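Local atomic coordinates of homoserine O-acetyltransferase (Bacillus anthracis str. 'Ames Ancestor', PDB entry 3I1I), a protein that probably transfers an acetyl group from acetyl-CoA to the hydroxyl of homoserine, a step toward methionine, using an alpha/beta hydrolase fold. Residues A[148-162]-A[171-184]. Residues are numbered along the deposited sequence; the frame is centred on the assembly and turned at random.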
ATOM      1  N   LEU A 148      37.763   9.648  10.044  1.00 25.37           N
ATOM      2  CA  LEU A 148      36.679   9.580  10.997  1.00 23.05           C
ATOM      3  C   LEU A 148      36.993   8.504  12.026  1.00 21.54           C
ATOM      4  O   LEU A 148      37.382   7.414  11.678  1.00 21.01           O
ATOM      5  CB  LEU A 148      35.373   9.273  10.276  1.00 22.53           C
ATOM      6  CG  LEU A 148      34.919  10.302   9.236  1.00 21.81           C
ATOM      7  CD1 LEU A 148      33.630   9.884   8.534  1.00 16.36           C
ATOM      8  CD2 LEU A 148      34.794  11.702   9.856  1.00 20.89           C
ATOM      9  N   HIS A 149      36.820   8.808  13.294  1.00 20.51           N
ATOM     10  CA  HIS A 149      36.950   7.800  14.356  1.00 20.29           C
ATOM     11  C   HIS A 149      35.837   6.768  14.174  1.00 19.58           C
ATOM     12  O   HIS A 149      36.043   5.588  14.408  1.00 18.34           O
ATOM     13  CB  HIS A 149      36.822   8.472  15.739  1.00 20.60           C
ATOM     14  CG  HIS A 149      37.090   7.561  16.896  1.00 21.25           C
ATOM     15  ND1 HIS A 149      38.369   7.234  17.314  1.00 23.10           N
ATOM     16  CD2 HIS A 149      36.246   6.919  17.738  1.00 21.76           C
ATOM     17  CE1 HIS A 149      38.295   6.408  18.344  1.00 23.30           C
ATOM     18  NE2 HIS A 149      37.019   6.203  18.623  1.00 22.69           N
ATOM     19  N   ALA A 150      34.663   7.230  13.739  1.00 19.82           N
ATOM     20  CA  ALA A 150      33.509   6.345  13.422  1.00 20.69           C
ATOM     21  C   ALA A 150      32.522   7.063  12.536  1.00 20.58           C
ATOM     22  O   ALA A 150      32.416   8.303  12.586  1.00 21.26           O
ATOM     23  CB  ALA A 150      32.757   5.841  14.716  1.00 19.11           C
ATOM     24  N   VAL A 151      31.823   6.269  11.730  1.00 20.11           N
ATOM     25  CA  VAL A 151      30.655   6.710  11.020  1.00 20.27           C
ATOM     26  C   VAL A 151      29.509   5.736  11.383  1.00 21.03           C
ATOM     27  O   VAL A 151      29.690   4.546  11.499  1.00 21.33           O
ATOM     28  CB  VAL A 151      30.875   6.749   9.498  1.00 20.37           C
ATOM     29  CG1 VAL A 151      31.078   5.330   8.935  1.00 19.19           C
ATOM     30  CG2 VAL A 151      29.701   7.447   8.814  1.00 19.02           C
HETATM   31  N   MSE A 152      28.324   6.263  11.569  1.00 22.14           N
HETATM   32  CA  MSE A 152      27.229   5.467  12.094  1.00 22.99           C
HETATM   33  C   MSE A 152      25.882   6.097  11.858  1.00 21.68           C
HETATM   34  O   MSE A 152      25.781   7.275  11.589  1.00 20.92           O
HETATM   35  CB  MSE A 152      27.419   5.231  13.575  1.00 23.35           C
HETATM   36  CG  MSE A 152      27.547   6.477  14.366  1.00 27.55           C
HETATM   37 SE   MSE A 152      28.145   6.023  16.224  1.00 44.16          SE
HETATM   38  CE  MSE A 152      26.637   4.715  16.806  1.00 20.28           C
ATOM     39  N   GLY A 153      24.867   5.255  11.958  1.00 21.32           N
ATOM     40  CA  GLY A 153      23.501   5.646  11.774  1.00 20.97           C
ATOM     41  C   GLY A 153      22.531   4.465  11.807  1.00 20.86           C
ATOM     42  O   GLY A 153      22.927   3.283  11.628  1.00 18.92           O
ATOM     43  N   PRO A 154      21.239   4.773  12.059  1.00 20.60           N
ATOM     44  CA  PRO A 154      20.210   3.740  12.008  1.00 20.38           C
ATOM     45  C   PRO A 154      19.535   3.775  10.673  1.00 19.78           C
ATOM     46  O   PRO A 154      19.323   4.850  10.144  1.00 18.77           O
ATOM     47  CB  PRO A 154      19.240   4.166  13.107  1.00 20.48           C
ATOM     48  CG  PRO A 154      19.258   5.706  13.013  1.00 21.57           C
ATOM     49  CD  PRO A 154      20.735   6.027  12.651  1.00 20.92           C
ATOM     50  N   SER A 155      19.250   2.599  10.124  1.00 19.98           N
ATOM     51  CA  SER A 155      18.368   2.438   8.940  1.00 19.80           C
ATOM     52  C   SER A 155      18.917   3.175   7.724  1.00 19.53           C
ATOM     53  O   SER A 155      20.046   2.899   7.358  1.00 20.07           O
ATOM     54  CB  SER A 155      16.942   2.828   9.275  1.00 20.33           C
ATOM     55  OG  SER A 155      16.046   2.449   8.240  1.00 20.77           O
ATOM     56  N   ALA A 156      18.191   4.100   7.088  1.00 19.59           N
ATOM     57  CA  ALA A 156      18.825   4.848   5.965  1.00 19.97           C
ATOM     58  C   ALA A 156      20.135   5.490   6.398  1.00 19.51           C
ATOM     59  O   ALA A 156      21.064   5.584   5.610  1.00 19.39           O
ATOM     60  CB  ALA A 156      17.892   5.917   5.362  1.00 19.53           C
ATOM     61  N   GLY A 157      20.216   5.900   7.658  1.00 19.08           N
ATOM     62  CA  GLY A 157      21.449   6.438   8.203  1.00 20.02           C
ATOM     63  C   GLY A 157      22.584   5.413   8.175  1.00 20.68           C
ATOM     64  O   GLY A 157      23.754   5.754   7.884  1.00 21.12           O
ATOM     65  N   GLY A 158      22.249   4.162   8.474  1.00 20.20           N
ATOM     66  CA  GLY A 158      23.202   3.072   8.334  1.00 21.02           C
ATOM     67  C   GLY A 158      23.589   2.736   6.891  1.00 20.81           C
ATOM     68  O   GLY A 158      24.650   2.187   6.647  1.00 21.46           O
HETATM   69  N   MSE A 159      22.713   3.040   5.948  1.00 20.80           N
HETATM   70  CA  MSE A 159      22.995   2.840   4.532  1.00 21.05           C
HETATM   71  C   MSE A 159      24.086   3.800   4.080  1.00 20.81           C
HETATM   72  O   MSE A 159      25.009   3.399   3.385  1.00 20.78           O
HETATM   73  CB  MSE A 159      21.736   3.055   3.688  1.00 21.13           C
HETATM   74  CG  MSE A 159      20.662   1.996   3.968  1.00 22.83           C
HETATM   75 SE   MSE A 159      18.944   2.301   3.096  0.65 27.09          SE
HETATM   76  CE  MSE A 159      18.087   0.772   3.879  1.00 26.67           C
ATOM     77  N   ILE A 160      23.967   5.065   4.491  1.00 19.91           N
ATOM     78  CA  ILE A 160      24.974   6.047   4.243  1.00 18.73           C
ATOM     79  C   ILE A 160      26.286   5.627   4.917  1.00 18.66           C
ATOM     80  O   ILE A 160      27.366   5.682   4.304  1.00 17.92           O
ATOM     81  CB  ILE A 160      24.548   7.429   4.735  1.00 19.07           C
ATOM     82  CG1 ILE A 160      23.311   7.906   3.972  1.00 18.57           C
ATOM     83  CG2 ILE A 160      25.699   8.425   4.600  1.00 17.06           C
ATOM     84  CD1 ILE A 160      22.300   8.770   4.831  1.00 16.51           C
ATOM     85  N   ALA A 161      26.205   5.153   6.146  1.00 18.56           N
ATOM     86  CA  ALA A 161      27.437   4.774   6.849  1.00 18.80           C
ATOM     87  C   ALA A 161      28.114   3.634   6.108  1.00 19.28           C
ATOM     88  O   ALA A 161      29.344   3.537   6.083  1.00 18.90           O
ATOM     89  CB  ALA A 161      27.156   4.385   8.282  1.00 17.64           C
ATOM     90  N   GLN A 162      27.314   2.747   5.520  1.00 19.36           N
ATOM     91  CA  GLN A 162      27.913   1.614   4.854  1.00 19.56           C
ATOM     92  C   GLN A 162      28.590   2.080   3.573  1.00 18.56           C
ATOM     93  O   GLN A 162      29.628   1.564   3.213  1.00 17.06           O
ATOM     94  CB  GLN A 162      26.888   0.525   4.559  1.00 19.75           C
ATOM     95  CG  GLN A 162      26.532  -0.317   5.754  1.00 22.44           C
ATOM     96  CD  GLN A 162      25.301  -1.182   5.480  1.00 24.70           C
ATOM     97  OE1 GLN A 162      25.429  -2.358   5.191  1.00 23.92           O
ATOM     98  NE2 GLN A 162      24.110  -0.578   5.545  1.00 25.87           N
HETATM   99  N   MSE A 171      39.551   6.430   5.183  1.00 30.81           N
HETATM  100  CA  MSE A 171      39.076   7.477   6.058  1.00 29.16           C
HETATM  101  C   MSE A 171      38.255   6.989   7.214  1.00 28.45           C
HETATM  102  O   MSE A 171      38.009   7.766   8.104  1.00 30.32           O
HETATM  103  CB  MSE A 171      38.209   8.471   5.287  1.00 29.36           C
HETATM  104  CG  MSE A 171      38.966   9.355   4.307  1.00 27.84           C
HETATM  105 SE   MSE A 171      37.807  10.608   3.414  0.65 26.73          SE
HETATM  106  CE  MSE A 171      37.546  11.850   4.921  1.00 24.21           C
ATOM    107  N   VAL A 172      37.820   5.735   7.229  1.00 26.79           N
ATOM    108  CA  VAL A 172      36.875   5.273   8.238  1.00 25.44           C
ATOM    109  C   VAL A 172      37.498   4.236   9.174  1.00 25.15           C
ATOM    110  O   VAL A 172      37.821   3.128   8.779  1.00 25.26           O
ATOM    111  CB  VAL A 172      35.618   4.678   7.564  1.00 25.42           C
ATOM    112  CG1 VAL A 172      34.617   4.166   8.611  1.00 25.12           C
ATOM    113  CG2 VAL A 172      34.957   5.696   6.611  1.00 24.70           C
ATOM    114  N   GLU A 173      37.631   4.571  10.439  1.00 25.22           N
ATOM    115  CA  GLU A 173      38.206   3.634  11.395  1.00 25.49           C
ATOM    116  C   GLU A 173      37.218   2.577  11.848  1.00 23.99           C
ATOM    117  O   GLU A 173      37.598   1.409  12.081  1.00 23.05           O
ATOM    118  CB  GLU A 173      38.744   4.375  12.605  1.00 26.05           C
ATOM    119  CG  GLU A 173      39.875   5.305  12.212  1.00 28.99           C
ATOM    120  CD  GLU A 173      40.523   6.008  13.380  1.00 32.31           C
ATOM    121  OE1 GLU A 173      40.283   5.656  14.559  1.00 37.99           O
ATOM    122  OE2 GLU A 173      41.304   6.926  13.103  1.00 39.74           O
ATOM    123  N   ARG A 174      35.964   3.008  11.975  1.00 22.78           N
ATOM    124  CA  ARG A 174      34.916   2.212  12.565  1.00 22.27           C
ATOM    125  C   ARG A 174      33.617   2.540  11.910  1.00 22.03           C
ATOM    126  O   ARG A 174      33.313   3.698  11.684  1.00 21.65           O
ATOM    127  CB  ARG A 174      34.789   2.530  14.031  1.00 22.16           C
ATOM    128  CG  ARG A 174      36.011   2.221  14.836  1.00 22.40           C
ATOM    129  CD  ARG A 174      35.856   2.655  16.302  1.00 23.14           C
ATOM    130  NE  ARG A 174      37.126   2.585  16.995  1.00 22.28           N
ATOM    131  CZ  ARG A 174      38.144   3.428  16.798  1.00 26.22           C
ATOM    132  NH1 ARG A 174      38.059   4.453  15.946  1.00 23.51           N
ATOM    133  NH2 ARG A 174      39.277   3.243  17.465  1.00 26.78           N
HETATM  134  N   MSE A 175      32.817   1.523  11.632  1.00 22.39           N
HETATM  135  CA  MSE A 175      31.466   1.762  11.117  1.00 22.11           C
HETATM  136  C   MSE A 175      30.447   1.020  11.981  1.00 21.59           C
HETATM  137  O   MSE A 175      30.637  -0.138  12.284  1.00 22.32           O
HETATM  138  CB  MSE A 175      31.375   1.327   9.676  1.00 21.66           C
HETATM  139  CG  MSE A 175      30.071   1.726   9.014  1.00 23.98           C
HETATM  140 SE   MSE A 175      28.757   0.289   9.128  0.65 25.91          SE
HETATM  141  CE  MSE A 175      29.579  -0.867   7.798  1.00 25.57           C
ATOM    142  N   ILE A 176      29.388   1.694  12.408  1.00 20.87           N
ATOM    143  CA  ILE A 176      28.351   1.041  13.208  1.00 20.08           C
ATOM    144  C   ILE A 176      27.055   1.231  12.445  1.00 19.50           C
ATOM    145  O   ILE A 176      26.622   2.352  12.209  1.00 19.55           O
ATOM    146  CB  ILE A 176      28.183   1.659  14.607  1.00 20.39           C
ATOM    147  CG1 ILE A 176      29.508   1.643  15.387  1.00 21.91           C
ATOM    148  CG2 ILE A 176      27.085   0.915  15.381  1.00 19.45           C
ATOM    149  CD1 ILE A 176      29.403   2.140  16.848  1.00 22.14           C
ATOM    150  N   GLY A 177      26.449   0.131  12.052  1.00 18.37           N
ATOM    151  CA  GLY A 177      25.260   0.165  11.257  1.00 18.69           C
ATOM    152  C   GLY A 177      24.119  -0.412  12.083  1.00 18.99           C
ATOM    153  O   GLY A 177      24.077  -1.643  12.348  1.00 18.92           O
ATOM    154  N   VAL A 178      23.205   0.465  12.488  1.00 18.33           N
ATOM    155  CA  VAL A 178      22.073   0.080  13.331  1.00 17.82           C
ATOM    156  C   VAL A 178      20.793  -0.129  12.509  1.00 17.72           C
ATOM    157  O   VAL A 178      20.470   0.666  11.611  1.00 18.02           O
ATOM    158  CB  VAL A 178      21.836   1.142  14.427  1.00 18.08           C
ATOM    159  CG1 VAL A 178      20.743   0.646  15.430  1.00 18.04           C
ATOM    160  CG2 VAL A 178      23.141   1.448  15.147  1.00 15.07           C
ATOM    161  N   ILE A 179      20.078  -1.212  12.795  1.00 18.27           N
ATOM    162  CA  ILE A 179      18.811  -1.579  12.069  1.00 18.13           C
ATOM    163  C   ILE A 179      18.859  -1.285  10.572  1.00 18.54           C
ATOM    164  O   ILE A 179      18.032  -0.578  10.047  1.00 18.21           O
ATOM    165  CB  ILE A 179      17.550  -0.959  12.741  1.00 18.56           C
ATOM    166  CG1 ILE A 179      17.659   0.585  12.875  1.00 18.29           C
ATOM    167  CG2 ILE A 179      17.356  -1.581  14.123  1.00 15.21           C
ATOM    168  CD1 ILE A 179      16.323   1.278  12.986  1.00 16.21           C
ATOM    169  N   THR A 180      19.860  -1.853   9.902  1.00 19.25           N
ATOM    170  CA  THR A 180      20.134  -1.601   8.496  1.00 19.87           C
ATOM    171  C   THR A 180      20.584  -2.920   7.776  1.00 20.05           C
ATOM    172  O   THR A 180      20.634  -3.988   8.377  1.00 20.26           O
ATOM    173  CB  THR A 180      21.214  -0.460   8.347  1.00 20.20           C
ATOM    174  OG1 THR A 180      21.243   0.037   6.994  1.00 20.41           O
ATOM    175  CG2 THR A 180      22.625  -0.965   8.747  1.00 19.67           C
ATOM    176  N   ASN A 181      20.922  -2.817   6.489  1.00 19.76           N
ATOM    177  CA  ASN A 181      21.387  -3.966   5.670  1.00 19.01           C
ATOM    178  C   ASN A 181      22.209  -3.434   4.498  1.00 18.82           C
ATOM    179  O   ASN A 181      22.046  -2.260   4.104  1.00 18.02           O
ATOM    180  CB  ASN A 181      20.211  -4.771   5.124  1.00 18.44           C
ATOM    181  CG  ASN A 181      19.786  -5.869   6.045  1.00 20.18           C
ATOM    182  OD1 ASN A 181      20.628  -6.600   6.551  1.00 22.68           O
ATOM    183  ND2 ASN A 181      18.481  -5.990   6.294  1.00 20.89           N
ATOM    184  N   PRO A 182      23.093  -4.280   3.943  1.00 19.01           N
ATOM    185  CA  PRO A 182      23.942  -3.842   2.850  1.00 19.68           C
ATOM    186  C   PRO A 182      23.179  -3.637   1.553  1.00 19.72           C
ATOM    187  O   PRO A 182      23.680  -2.973   0.651  1.00 19.13           O
ATOM    188  CB  PRO A 182      24.972  -4.973   2.711  1.00 19.45           C
ATOM    189  CG  PRO A 182      24.370  -6.125   3.371  1.00 20.35           C
ATOM    190  CD  PRO A 182      23.407  -5.653   4.370  1.00 19.71           C
ATOM    191  N   GLN A 183      22.005  -4.251   1.459  1.00 20.15           N
ATOM    192  CA  GLN A 183      21.166  -4.184   0.263  1.00 20.91           C
ATOM    193  C   GLN A 183      19.741  -4.137   0.730  1.00 20.43           C
ATOM    194  O   GLN A 183      19.375  -4.939   1.567  1.00 21.62           O
ATOM    195  CB  GLN A 183      21.367  -5.433  -0.609  1.00 21.31           C
ATOM    196  CG  GLN A 183      22.784  -5.608  -1.120  1.00 23.39           C
ATOM    197  CD  GLN A 183      22.985  -6.913  -1.905  1.00 25.80           C
ATOM    198  OE1 GLN A 183      22.788  -7.998  -1.362  1.00 26.24           O
ATOM    199  NE2 GLN A 183      23.419  -6.803  -3.172  1.00 20.94           N
ATOM    200  N   ASN A 184      18.937  -3.194   0.252  1.00 20.28           N
ATOM    201  CA  ASN A 184      17.601  -3.082   0.784  1.00 20.02           C
ATOM    202  C   ASN A 184      16.841  -4.366   0.411  1.00 19.99           C
ATOM    203  O   ASN A 184      16.800  -4.750  -0.750  1.00 18.99           O
ATOM    204  CB  ASN A 184      16.861  -1.866   0.263  1.00 20.45           C
ATOM    205  CG  ASN A 184      15.669  -1.514   1.137  1.00 22.65           C
ATOM    206  OD1 ASN A 184      15.859  -1.284   2.323  1.00 24.62           O
ATOM    207  ND2 ASN A 184      14.455  -1.462   0.570  1.00 22.76           N
TER
HETATM  208  O   HOH W   1      40.748   8.268  16.002  1.00 26.54           O
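His149 turns its ring anti to the backbone N (chi1 -174°) and Arg174 extends its chain from CG to NE, which lays the guanidinium on the imidazole, centres 3.6 Å apart. Arg174 NH1 sits over the middle of the ring, donates to His149 O at 2.8 Å within the guanidinium plane, and forms a salt bridge with Glu173 OE1; His149 NE2 is held by Leu369 O. The stack lies beside two neighbouring parallel strands, 150-154 and 174-178, joined through helix 156-167 as a beta-alpha-beta unit in the central sheet of the alpha/beta hydrolase fold. Backbone bonds join them from Val151 N-Arg174 O to Ser155 N-Val178 O, that from Gly153 N to Ile176 O being weak. On one face Met152 and Ile176 lie side by side, CE to CD1 3.8 Å; on the other, Met175 CG touches both Val151 CG1 (3.7 Å) and Ala161 CB of the helix (4.0 Å). The sharp turn at Ser155 (phi 61°) is consistent with a nucleophile elbow; Ser155 OG is hydrogen-bonded to His351 NE2, as in a Ser-His-Asp triad probably completed by Asp318. With no side chain at Gly158 or Gly177, helix and strand come to 4.6 Å, CA to CA. Thr180 OG1 donates to Ser155 O from above the carbonyl plane. Extended beyond CG, Gln162 lets its NE2 bridge Gly158 O of its own helix and Asn181 O beyond strand 174-178, each at 3.0 Å.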